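Tapirin (Caldicellulosiruptor hydrothermalis, PDB 6N2C) probably attaches the thermophilic bacterium that makes it to cellulose, through a C-terminal beta-helix domain that also holds a zinc ion. Local coordinates at residues A[239-244]-A[266-271]; A[283-288]-A[303-308]; A[298-303]-A[324-329]. All blocks are in the same frame, centred on the assembly; numbering follows the deposited sequence.

Interaction 1. Residues A[239-244]-A[266-271]; sequences FIFGGN and NRLESN
F241 and N266 lie alongside each other, running opposite ways, and the amide comes up obliquely to the CB, CG and CD2 side of the phenyl group. CG of F241 is anti to its carbonyl carbon and beside its backbone N (chi1 -74°), which carries it toward N266. CD2 of F241 lies 3.7 Å from OD1 of N266, and the two planes are turned 57° apart. Farther along the ring, CE2 of F241 is 4.0 Å from the carbonyl O of R267, and CZ of F241 reaches CB of L268 at 4.1 Å. The leucine side chain crosses the phenylalanine at about a right angle. OD1 of N266 points on toward the turn, 3.2 Å from CA of G243. The positive phi of G243 would set a CB hard against O of G242, so the turn needs a residue without one.

The second shell holds ring and amide. CE1 of F239 stands 3.6 Å over one face of the F241 ring, toward its rim, and F261 of the next coil stacks on F241; V247 also packs here. The amide of N266 is gripped at both ends, OD1 accepting from N245 N and ND2 donating to N262 O, while the N266 backbone N binds OD1 of D286. Beyond, on the outer side of strand 267-270, R267 NH1 makes a straight salt bridge to E269 OE1 (2.6 Å, 167°).

The outcome is an amide packed against the F241 ring just before strand 267-270, its polar atoms satisfied by N245 of the preceding turn and N262 of its own, so a buried asparagine can lie against phenylalanine rings.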
ATOM      1  N   PHE A 239      -3.957  -5.837  -3.475  1.00 14.32           N
ATOM      2  CA  PHE A 239      -3.167  -5.345  -4.595  1.00 14.74           C
ATOM      3  C   PHE A 239      -2.027  -6.349  -4.795  1.00 14.96           C
ATOM      4  O   PHE A 239      -1.310  -6.664  -3.826  1.00 14.80           O
ATOM      5  CB  PHE A 239      -2.643  -3.958  -4.318  1.00 15.01           C
ATOM      6  CG  PHE A 239      -1.976  -3.335  -5.506  1.00 16.26           C
ATOM      7  CD1 PHE A 239      -0.652  -3.657  -5.860  1.00 16.68           C
ATOM      8  CD2 PHE A 239      -2.666  -2.452  -6.333  1.00 17.85           C
ATOM      9  CE1 PHE A 239      -0.066  -3.108  -7.023  1.00 19.17           C
ATOM     10  CE2 PHE A 239      -2.061  -1.897  -7.446  1.00 14.79           C
ATOM     11  CZ  PHE A 239      -0.783  -2.222  -7.790  1.00 18.25           C
ATOM     12  N   ILE A 240      -1.922  -6.903  -5.996  1.00 14.81           N
ATOM     13  CA  ILE A 240      -0.991  -8.009  -6.255  1.00 16.45           C
ATOM     14  C   ILE A 240       0.022  -7.540  -7.267  1.00 18.16           C
ATOM     15  O   ILE A 240      -0.349  -7.189  -8.420  1.00 19.47           O
ATOM     16  CB  ILE A 240      -1.774  -9.244  -6.785  1.00 17.51           C
ATOM     17  CG1 ILE A 240      -2.748  -9.680  -5.662  1.00 22.11           C
ATOM     18  CG2 ILE A 240      -0.791 -10.316  -7.213  1.00 19.30           C
ATOM     19  CD1 ILE A 240      -3.767 -10.721  -6.032  1.00 23.39           C
ATOM     20  N   PHE A 241       1.321  -7.561  -6.891  1.00 16.15           N
ATOM     21  CA  PHE A 241       2.393  -7.241  -7.830  1.00 16.89           C
ATOM     22  C   PHE A 241       2.786  -8.502  -8.623  1.00 18.95           C
ATOM     23  O   PHE A 241       2.610  -9.629  -8.120  1.00 19.47           O
ATOM     24  CB  PHE A 241       3.669  -6.753  -7.129  1.00 17.43           C
ATOM     25  CG  PHE A 241       3.604  -5.345  -6.568  1.00 16.61           C
ATOM     26  CD1 PHE A 241       2.953  -5.074  -5.397  1.00 18.76           C
ATOM     27  CD2 PHE A 241       4.176  -4.337  -7.213  1.00 16.35           C
ATOM     28  CE1 PHE A 241       2.829  -3.794  -4.907  1.00 17.90           C
ATOM     29  CE2 PHE A 241       4.120  -3.068  -6.704  1.00 17.83           C
ATOM     30  CZ  PHE A 241       3.405  -2.761  -5.586  1.00 17.03           C
ATOM     31  N   GLY A 242       3.334  -8.333  -9.817  1.00 16.88           N
ATOM     32  CA  GLY A 242       3.751  -9.457 -10.668  1.00 17.78           C
ATOM     33  C   GLY A 242       5.221  -9.649 -10.913  1.00 19.54           C
ATOM     34  O   GLY A 242       5.681 -10.772 -11.254  1.00 21.98           O
ATOM     35  N   GLY A 243       5.981  -8.601 -10.702  1.00 15.59           N
ATOM     36  CA  GLY A 243       7.435  -8.584 -10.888  1.00 17.88           C
ATOM     37  C   GLY A 243       7.971  -7.457 -11.698  1.00 16.79           C
ATOM     38  O   GLY A 243       7.405  -7.133 -12.752  1.00 17.86           O
ATOM     39  N   ASN A 244       9.019  -6.806 -11.175  1.00 17.24           N
ATOM     40  CA  ASN A 244       9.618  -5.664 -11.827  1.00 18.21           C
ATOM     41  C   ASN A 244       8.604  -4.494 -12.085  1.00 17.61           C
ATOM     42  O   ASN A 244       8.811  -3.672 -12.999  1.00 18.40           O
ATOM     43  CB  ASN A 244      10.301  -6.068 -13.116  1.00 20.53           C
ATOM     44  CG  ASN A 244      11.276  -5.058 -13.592  1.00 24.54           C
ATOM     45  OD1 ASN A 244      12.079  -4.505 -12.839  1.00 28.56           O
ATOM     46  ND2 ASN A 244      11.244  -4.832 -14.893  1.00 27.27           N
ATOM     47  N   ASN A 266      10.177  -5.341  -7.458  1.00 15.78           N
ATOM     48  CA  ASN A 266       9.055  -4.386  -7.465  1.00 17.08           C
ATOM     49  C   ASN A 266       9.432  -3.223  -6.590  1.00 19.20           C
ATOM     50  O   ASN A 266      10.231  -3.361  -5.636  1.00 17.39           O
ATOM     51  CB  ASN A 266       7.855  -5.053  -6.915  1.00 17.01           C
ATOM     52  CG  ASN A 266       7.423  -6.288  -7.700  1.00 16.40           C
ATOM     53  OD1 ASN A 266       6.903  -6.181  -8.805  1.00 16.77           O
ATOM     54  ND2 ASN A 266       7.606  -7.450  -7.112  1.00 13.74           N
ATOM     55  N   ARG A 267       8.717  -2.077  -6.800  1.00 18.01           N
ATOM     56  CA  ARG A 267       8.938  -0.904  -5.979  1.00 17.60           C
ATOM     57  C   ARG A 267       7.564  -0.250  -5.754  1.00 16.38           C
ATOM     58  O   ARG A 267       6.798  -0.128  -6.717  1.00 14.09           O
ATOM     59  CB  ARG A 267       9.835   0.071  -6.696  1.00 19.97           C
ATOM     60  CG  ARG A 267      10.190   1.292  -5.853  1.00 20.26           C
ATOM     61  CD  ARG A 267      11.274   2.206  -6.517  1.00 24.51           C
ATOM     62  NE  ARG A 267      11.665   3.316  -5.674  1.00 25.75           N
ATOM     63  CZ  ARG A 267      11.082   4.532  -5.605  1.00 34.77           C
ATOM     64  NH1 ARG A 267      10.040   4.919  -6.376  1.00 32.28           N
ATOM     65  NH2 ARG A 267      11.573   5.422  -4.723  1.00 37.27           N
ATOM     66  N   LEU A 268       7.308   0.077  -4.518  1.00 15.12           N
ATOM     67  CA  LEU A 268       6.084   0.833  -4.121  1.00 15.21           C
ATOM     68  C   LEU A 268       6.545   2.057  -3.395  1.00 17.44           C
ATOM     69  O   LEU A 268       7.106   1.961  -2.299  1.00 15.53           O
ATOM     70  CB  LEU A 268       5.244  -0.020  -3.200  1.00 15.25           C
ATOM     71  CG  LEU A 268       3.899   0.526  -2.684  1.00 16.98           C
ATOM     72  CD1 LEU A 268       3.115   1.091  -3.834  1.00 22.96           C
ATOM     73  CD2 LEU A 268       3.163  -0.563  -1.956  1.00 18.67           C
ATOM     74  N   GLU A 269       6.209   3.232  -3.942  1.00 14.65           N
ATOM     75  CA  GLU A 269       6.494   4.501  -3.357  1.00 16.91           C
ATOM     76  C   GLU A 269       5.144   5.132  -2.920  1.00 16.50           C
ATOM     77  O   GLU A 269       4.272   5.301  -3.784  1.00 15.19           O
ATOM     78  CB  GLU A 269       7.166   5.385  -4.350  1.00 17.65           C
ATOM     79  CG  GLU A 269       7.509   6.789  -3.807  1.00 22.80           C
ATOM     80  CD  GLU A 269       8.177   7.707  -4.874  1.00 27.95           C
ATOM     81  OE1 GLU A 269       8.827   7.146  -5.849  1.00 22.52           O
ATOM     82  OE2 GLU A 269       7.886   8.981  -4.788  1.00 28.05           O
ATOM     83  N   SER A 270       5.000   5.341  -1.624  1.00 15.39           N
ATOM     84  CA  SER A 270       3.777   5.918  -1.002  1.00 16.84           C
ATOM     85  C   SER A 270       4.197   7.196  -0.278  1.00 17.68           C
ATOM     86  O   SER A 270       4.956   7.169   0.708  1.00 16.75           O
ATOM     87  CB  SER A 270       3.125   4.899  -0.058  1.00 15.22           C
ATOM     88  OG  SER A 270       2.112   5.521   0.751  1.00 16.46           O
ATOM     89  N   ASN A 271       3.764   8.328  -0.811  1.00 17.78           N
ATOM     90  CA  ASN A 271       4.225   9.650  -0.299  1.00 18.74           C
ATOM     91  C   ASN A 271       3.331  10.251   0.763  1.00 22.61           C
ATOM     92  O   ASN A 271       3.613  11.298   1.255  1.00 26.56           O
ATOM     93  CB  ASN A 271       4.452  10.591  -1.448  1.00 21.25           C
ATOM     94  CG  ASN A 271       5.526  10.090  -2.322  1.00 24.78           C
ATOM     95  OD1 ASN A 271       6.532   9.638  -1.794  1.00 27.94           O
ATOM     96  ND2 ASN A 271       5.348  10.118  -3.593  1.00 23.47           N
TER

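Interaction 2. Residues A[283-288]-A[303-308]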
ATOM      1  N   SER A 283       8.643 -10.252  -1.587  1.00 17.92           N
ATOM      2  CA  SER A 283       9.102 -11.452  -2.324  1.00 19.23           C
ATOM      3  C   SER A 283      10.603 -11.637  -2.436  1.00 19.36           C
ATOM      4  O   SER A 283      11.060 -12.765  -2.701  1.00 17.80           O
ATOM      5  CB  SER A 283       8.471 -11.589  -3.737  1.00 20.22           C
ATOM      6  OG  SER A 283       8.934 -10.615  -4.656  1.00 18.20           O
ATOM      7  N   GLY A 284      11.360 -10.555  -2.316  1.00 16.98           N
ATOM      8  CA  GLY A 284      12.778 -10.457  -2.595  1.00 17.96           C
ATOM      9  C   GLY A 284      13.135  -9.396  -3.610  1.00 16.36           C
ATOM     10  O   GLY A 284      12.360  -9.172  -4.569  1.00 15.87           O
ATOM     11  N   LYS A 285      14.191  -8.632  -3.345  1.00 13.83           N
ATOM     12  CA  LYS A 285      14.589  -7.526  -4.184  1.00 17.09           C
ATOM     13  C   LYS A 285      13.357  -6.553  -4.391  1.00 16.53           C
ATOM     14  O   LYS A 285      13.244  -5.907  -5.407  1.00 17.14           O
ATOM     15  CB  LYS A 285      15.105  -7.963  -5.538  1.00 22.92           C
ATOM     16  CG  LYS A 285      16.403  -8.746  -5.436  1.00 27.69           C
ATOM     17  CD  LYS A 285      17.521  -7.751  -5.596  1.00 40.26           C
ATOM     18  CE  LYS A 285      18.113  -7.955  -6.958  1.00 45.96           C
ATOM     19  NZ  LYS A 285      19.249  -8.909  -6.888  1.00 49.05           N
ATOM     20  N   ASP A 286      12.540  -6.445  -3.361  1.00 17.73           N
ATOM     21  CA  ASP A 286      11.358  -5.556  -3.418  1.00 16.72           C
ATOM     22  C   ASP A 286      11.616  -4.366  -2.472  1.00 17.08           C
ATOM     23  O   ASP A 286      12.222  -4.520  -1.390  1.00 18.27           O
ATOM     24  CB  ASP A 286      10.117  -6.306  -3.014  1.00 16.21           C
ATOM     25  CG  ASP A 286       9.696  -7.332  -4.022  1.00 14.66           C
ATOM     26  OD1 ASP A 286       9.730  -7.053  -5.260  1.00 18.19           O
ATOM     27  OD2 ASP A 286       9.134  -8.362  -3.571  1.00 17.87           O
ATOM     28  N   GLU A 287      11.096  -3.194  -2.879  1.00 15.61           N
ATOM     29  CA  GLU A 287      11.266  -1.988  -2.080  1.00 16.91           C
ATOM     30  C   GLU A 287       9.954  -1.313  -1.818  1.00 15.91           C
ATOM     31  O   GLU A 287       9.180  -1.136  -2.740  1.00 16.11           O
ATOM     32  CB  GLU A 287      12.156  -1.024  -2.857  1.00 19.85           C
ATOM     33  CG  GLU A 287      12.431   0.274  -2.112  1.00 24.99           C
ATOM     34  CD  GLU A 287      13.323   1.297  -2.849  1.00 29.86           C
ATOM     35  OE1 GLU A 287      13.632   1.147  -4.052  1.00 38.77           O
ATOM     36  OE2 GLU A 287      13.793   2.227  -2.170  1.00 31.50           O
ATOM     37  N   ILE A 288       9.757  -0.868  -0.578  1.00 14.73           N
ATOM     38  CA  ILE A 288       8.624   0.003  -0.208  1.00 16.44           C
ATOM     39  C   ILE A 288       9.274   1.260   0.331  1.00 16.65           C
ATOM     40  O   ILE A 288      10.136   1.197   1.221  1.00 19.75           O
ATOM     41  CB  ILE A 288       7.784  -0.640   0.838  1.00 16.78           C
ATOM     42  CG1 ILE A 288       7.088  -1.869   0.234  1.00 16.86           C
ATOM     43  CG2 ILE A 288       6.686   0.348   1.290  1.00 19.51           C
ATOM     44  CD1 ILE A 288       6.109  -2.486   1.136  1.00 17.43           C
ATOM     45  N   GLY A 303      13.125 -14.182   0.229  1.00 19.46           N
ATOM     46  CA  GLY A 303      14.220 -13.634  -0.595  1.00 18.78           C
ATOM     47  C   GLY A 303      15.284 -12.894   0.174  1.00 18.33           C
ATOM     48  O   GLY A 303      15.492 -13.138   1.366  1.00 22.52           O
ATOM     49  N   SER A 304      15.902 -11.915  -0.473  1.00 18.99           N
ATOM     50  CA  SER A 304      16.896 -11.109   0.124  1.00 18.32           C
ATOM     51  C   SER A 304      16.909  -9.808  -0.618  1.00 19.36           C
ATOM     52  O   SER A 304      16.293  -9.645  -1.666  1.00 21.44           O
ATOM     53  CB  SER A 304      18.302 -11.813   0.096  1.00 20.20           C
ATOM     54  OG  SER A 304      18.772 -11.876  -1.273  1.00 22.46           O
ATOM     55  N   SER A 305      17.630  -8.843  -0.059  0.60 19.14           N
ATOM     56  CA  SER A 305      17.837  -7.558  -0.663  0.60 19.78           C
ATOM     57  C   SER A 305      16.529  -6.766  -0.828  0.60 19.22           C
ATOM     58  O   SER A 305      16.413  -5.991  -1.769  0.60 18.39           O
ATOM     59  CB  SER A 305      18.539  -7.671  -1.996  0.60 22.23           C
ATOM     60  OG  SER A 305      19.077  -6.410  -2.319  0.60 23.81           O
ATOM     61  N   ASN A 306      15.612  -6.987   0.102  1.00 18.30           N
ATOM     62  CA  ASN A 306      14.386  -6.132   0.210  1.00 18.37           C
ATOM     63  C   ASN A 306      14.766  -4.879   0.918  1.00 18.83           C
ATOM     64  O   ASN A 306      15.788  -4.767   1.670  1.00 17.90           O
ATOM     65  CB  ASN A 306      13.325  -6.855   0.982  1.00 16.73           C
ATOM     66  CG  ASN A 306      12.854  -8.087   0.313  1.00 15.77           C
ATOM     67  OD1 ASN A 306      12.297  -8.043  -0.834  1.00 16.35           O
ATOM     68  ND2 ASN A 306      12.885  -9.213   1.061  1.00 16.25           N
ATOM     69  N   LEU A 307      13.905  -3.859   0.820  1.00 18.74           N
ATOM     70  CA  LEU A 307      14.167  -2.645   1.597  1.00 16.78           C
ATOM     71  C   LEU A 307      12.806  -1.993   1.884  1.00 17.14           C
ATOM     72  O   LEU A 307      12.080  -1.699   0.947  1.00 18.56           O
ATOM     73  CB  LEU A 307      15.007  -1.663   0.830  1.00 18.87           C
ATOM     74  CG  LEU A 307      15.312  -0.310   1.516  1.00 20.75           C
ATOM     75  CD1 LEU A 307      15.896  -0.524   2.859  1.00 23.45           C
ATOM     76  CD2 LEU A 307      16.118   0.627   0.667  1.00 21.90           C
ATOM     77  N   VAL A 308      12.446  -1.905   3.136  1.00 14.96           N
ATOM     78  CA  VAL A 308      11.260  -1.159   3.563  1.00 14.80           C
ATOM     79  C   VAL A 308      11.787   0.080   4.360  1.00 16.32           C
ATOM     80  O   VAL A 308      12.386  -0.067   5.416  1.00 17.73           O
ATOM     81  CB  VAL A 308      10.308  -1.953   4.435  1.00 15.06           C
ATOM     82  CG1 VAL A 308       9.171  -1.025   4.873  1.00 15.40           C
ATOM     83  CG2 VAL A 308       9.750  -3.147   3.650  1.00 15.58           C
TER
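G303 meets G284 backbone to backbone, CA to CA 4.0 Å. A side chain on G303 would run into CA of G284 and O of S283, and its positive phi also suits glycine. Next, S304 takes part through its carbonyl: O of S304 accepts from K285 N at 2.9 Å. The CB of S305 lies 3.7 Å from CD of K285, whose chain bends at every torsion beyond CG.

N306 is the pivot. Its CG, anti to its own carbonyl carbon (chi1 -64°), is set close to CA of G284. The amide lies beside the D286 carboxylate, pointing the same way with the planes 26° apart. N306 OD1 takes the N-H of D286 (3.0 Å, 157°), and ND2 is held by N302 O. The D286 carboxylate is itself fixed, OD2 accepting from both N and OG of S283.

From L307 the two chains settle into parallel pairing: L307 N donates to D286 O, and L307 O receives I288 N at 2.9 Å. The L307 and E287 side chains run alongside each other on the outer face. V308 turns to the interior, where its CG2 packs on CB of I288 at 4.2 Å.

In-register parallel strands from successive coils mark a parallel beta-helix, and the side chains of N266, D286 and N306, piled up at equivalent corners, are reminiscent of the asparagine stacks of such folds.

Interaction 3. Residues A[298-303]-A[324-329]; sequences LDIRNG and DKMVLK
M326 reaches across to L298 and I300. Its CG is anti to the backbone N (chi1 179°), and the bend at chi3 (-98°) sets CE, which presses on CD2 of L298 at 3.4 Å, a close fit for two methyl groups, with the side chains slanting past one another. I300 meets the root of the same methionine at about a right angle, its CD1 being 4.1 Å from M326 CB. I300 CD1 also lies 4.0 Å from K325 O, just after a cis peptide bond.

This is the interior of the beta-helix, where two of its walls meet. Strand 297-300 belongs to one wall and strand 326-328 to another wall one coil farther on, so they meet through side chains, with no hydrogen bond between them. L319 and I321 also pack on M326, and V308 touches I300.

The polar interactions lie apart from this core. R301 NH2 forms a salt bridge with D299 OD2 (3.3 Å) within its own segment, and R301 also makes a cation-pi contact with W322. D299 OD1 is bound by N320 ND2. At the other segment's start, D324 OD1 accepts from S305 N in the preceding coil.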
ATOM      1  N   LEU A 298       3.188  -6.941   8.543  1.00 15.15           N
ATOM      2  CA  LEU A 298       4.224  -6.614   7.554  1.00 16.13           C
ATOM      3  C   LEU A 298       5.324  -7.720   7.526  1.00 17.33           C
ATOM      4  O   LEU A 298       5.962  -7.912   8.543  1.00 14.90           O
ATOM      5  CB  LEU A 298       4.868  -5.260   7.846  1.00 15.49           C
ATOM      6  CG  LEU A 298       6.041  -4.808   6.942  1.00 14.81           C
ATOM      7  CD1 LEU A 298       5.683  -4.880   5.482  1.00 14.83           C
ATOM      8  CD2 LEU A 298       6.481  -3.398   7.328  1.00 17.49           C
ATOM      9  N   ASP A 299       5.390  -8.443   6.408  1.00 16.91           N
ATOM     10  CA  ASP A 299       6.306  -9.619   6.212  1.00 17.36           C
ATOM     11  C   ASP A 299       7.475  -9.236   5.339  1.00 20.15           C
ATOM     12  O   ASP A 299       7.309  -8.922   4.149  1.00 19.16           O
ATOM     13  CB  ASP A 299       5.521 -10.821   5.640  1.00 18.56           C
ATOM     14  CG  ASP A 299       4.784 -11.621   6.699  1.00 20.44           C
ATOM     15  OD1 ASP A 299       5.135 -11.593   7.873  1.00 23.20           O
ATOM     16  OD2 ASP A 299       3.850 -12.362   6.328  1.00 24.14           O
ATOM     17  N   ILE A 300       8.654  -9.170   5.936  1.00 16.16           N
ATOM     18  CA  ILE A 300       9.871  -9.016   5.222  1.00 16.71           C
ATOM     19  C   ILE A 300      10.675 -10.317   5.418  1.00 15.67           C
ATOM     20  O   ILE A 300      11.620 -10.353   6.224  1.00 18.50           O
ATOM     21  CB  ILE A 300      10.679  -7.795   5.638  1.00 17.26           C
ATOM     22  CG1 ILE A 300       9.800  -6.547   5.658  1.00 18.12           C
ATOM     23  CG2 ILE A 300      11.874  -7.553   4.724  1.00 18.96           C
ATOM     24  CD1 ILE A 300      10.506  -5.400   6.287  1.00 17.19           C
ATOM     25  N   ARG A 301      10.222 -11.350   4.747  1.00 17.06           N
ATOM     26  CA  ARG A 301      10.749 -12.703   5.049  1.00 20.90           C
ATOM     27  C   ARG A 301      11.317 -13.428   3.828  1.00 22.77           C
ATOM     28  O   ARG A 301      12.308 -14.125   3.959  1.00 25.07           O
ATOM     29  CB  ARG A 301       9.648 -13.585   5.549  1.00 20.49           C
ATOM     30  CG  ARG A 301       9.060 -13.092   6.838  1.00 24.66           C
ATOM     31  CD  ARG A 301       8.230 -14.167   7.552  1.00 27.04           C
ATOM     32  NE  ARG A 301       6.995 -14.429   6.917  1.00 28.41           N
ATOM     33  CZ  ARG A 301       6.075 -15.286   7.350  1.00 34.44           C
ATOM     34  NH1 ARG A 301       6.251 -15.990   8.461  1.00 39.63           N
ATOM     35  NH2 ARG A 301       4.963 -15.443   6.677  1.00 34.71           N
ATOM     36  N   ASN A 302      10.686 -13.287   2.703  1.00 19.76           N
ATOM     37  CA  ASN A 302      11.078 -13.959   1.473  1.00 21.51           C
ATOM     38  C   ASN A 302      12.247 -13.314   0.779  1.00 20.15           C
ATOM     39  O   ASN A 302      12.428 -12.070   0.683  1.00 18.56           O
ATOM     40  CB  ASN A 302       9.955 -13.985   0.451  1.00 22.26           C
ATOM     41  CG  ASN A 302       8.826 -14.811   0.874  1.00 27.30           C
ATOM     42  OD1 ASN A 302       9.050 -15.870   1.474  1.00 27.19           O
ATOM     43  ND2 ASN A 302       7.565 -14.347   0.615  1.00 27.80           N
ATOM     44  N   GLY A 303      13.125 -14.182   0.229  1.00 19.46           N
ATOM     45  CA  GLY A 303      14.220 -13.634  -0.595  1.00 18.78           C
ATOM     46  C   GLY A 303      15.284 -12.894   0.174  1.00 18.33           C
ATOM     47  O   GLY A 303      15.492 -13.138   1.366  1.00 22.52           O
ATOM     48  N   ASP A 324      17.048  -9.100   4.934  1.00 19.92           N
ATOM     49  CA  ASP A 324      17.385  -7.693   4.838  1.00 19.86           C
ATOM     50  C   ASP A 324      16.307  -7.016   4.010  1.00 19.94           C
ATOM     51  O   ASP A 324      15.933  -7.595   2.995  1.00 21.04           O
ATOM     52  CB  ASP A 324      18.778  -7.454   4.261  1.00 24.70           C
ATOM     53  CG  ASP A 324      19.024  -8.128   2.895  1.00 24.39           C
ATOM     54  OD1 ASP A 324      18.682  -9.331   2.659  1.00 21.88           O
ATOM     55  OD2 ASP A 324      19.528  -7.427   2.035  1.00 23.81           O
ATOM     56  N   LYS A 325      15.793  -5.831   4.369  0.53 18.80           N
ATOM     57  CA  LYS A 325      15.925  -5.123   5.640  0.53 16.69           C
ATOM     58  C   LYS A 325      14.761  -4.102   5.801  0.53 16.10           C
ATOM     59  O   LYS A 325      13.938  -3.907   4.910  0.53 14.01           O
ATOM     60  CB  LYS A 325      17.252  -4.376   5.761  0.53 16.80           C
ATOM     61  CG  LYS A 325      17.536  -3.323   4.694  0.53 18.76           C
ATOM     62  CD  LYS A 325      18.975  -2.808   4.849  0.53 21.70           C
ATOM     63  CE  LYS A 325      19.472  -1.929   3.699  0.53 24.30           C
ATOM     64  NZ  LYS A 325      20.787  -1.297   4.010  0.53 26.46           N
ATOM     65  N   MET A 326      14.697  -3.529   6.975  1.00 16.41           N
ATOM     66  CA  MET A 326      13.799  -2.371   7.263  1.00 17.36           C
ATOM     67  C   MET A 326      14.716  -1.246   7.744  1.00 19.14           C
ATOM     68  O   MET A 326      15.633  -1.553   8.542  1.00 21.04           O
ATOM     69  CB  MET A 326      12.845  -2.666   8.340  1.00 16.04           C
ATOM     70  CG  MET A 326      11.939  -1.482   8.648  1.00 17.77           C
ATOM     71  SD  MET A 326      10.640  -1.981   9.797  0.84 22.30           S
ATOM     72  CE  MET A 326       9.337  -2.282   8.752  1.00 27.81           C
ATOM     73  N   VAL A 327      14.549  -0.036   7.204  1.00 17.15           N
ATOM     74  CA  VAL A 327      15.210   1.179   7.690  1.00 17.45           C
ATOM     75  C   VAL A 327      14.212   2.196   8.280  1.00 18.88           C
ATOM     76  O   VAL A 327      13.214   2.510   7.600  1.00 18.24           O
ATOM     77  CB  VAL A 327      15.991   1.845   6.555  1.00 21.78           C
ATOM     78  CG1 VAL A 327      16.535   3.230   6.945  1.00 24.29           C
ATOM     79  CG2 VAL A 327      17.183   0.923   6.138  1.00 23.12           C
ATOM     80  N   LEU A 328      14.452   2.639   9.525  1.00 16.02           N
ATOM     81  CA  LEU A 328      13.669   3.736  10.163  1.00 16.41           C
ATOM     82  C   LEU A 328      14.451   5.015   9.956  1.00 19.18           C
ATOM     83  O   LEU A 328      15.561   5.159  10.467  1.00 19.46           O
ATOM     84  CB  LEU A 328      13.402   3.451  11.616  1.00 17.16           C
ATOM     85  CG  LEU A 328      12.793   2.107  11.960  1.00 16.34           C
ATOM     86  CD1 LEU A 328      12.533   2.027  13.413  1.00 17.42           C
ATOM     87  CD2 LEU A 328      11.552   1.802  11.131  1.00 18.00           C
ATOM     88  N   LYS A 329      13.921   5.927   9.135  0.55 17.73           N
ATOM     89  CA  LYS A 329      14.551   7.216   8.930  0.55 20.01           C
ATOM     90  C   LYS A 329      14.450   8.088  10.192  0.55 19.87           C
ATOM     91  O   LYS A 329      13.725   7.768  11.136  0.55 19.69           O
ATOM     92  CB  LYS A 329      13.950   7.925   7.718  0.55 20.48           C
ATOM     93  CG  LYS A 329      14.207   7.215   6.383  0.55 22.89           C
ATOM     94  CD  LYS A 329      15.725   7.021   6.110  0.55 24.89           C
ATOM     95  CE  LYS A 329      16.140   7.021   4.655  0.55 26.87           C
ATOM     96  NZ  LYS A 329      17.444   6.332   4.355  0.55 28.61           N
TER

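Overall arrangement
From the N terminus, interaction 1 comes first, closing a loop of 21 residues between 239-244 and 266-271 before the other two begin. It hands on to interaction 2 through neighbouring strands 267-270 and 287-290, where L268 N meets E287 O. Interaction 2 opens at 283-288, and interaction 3 opens at 298-303, before interaction 2 has closed at 303-308; the two therefore cross and share G303. Interaction 3 closes last, at 324-329. Strands 267-270, 287-290, 307-310 and 326-328 are successive neighbours on one wall of the beta-helix: interaction 2 joins the middle pair, while interactions 1 and 3 tie this wall to the one holding 239-240 and 297-300. All three lie away from the zinc site.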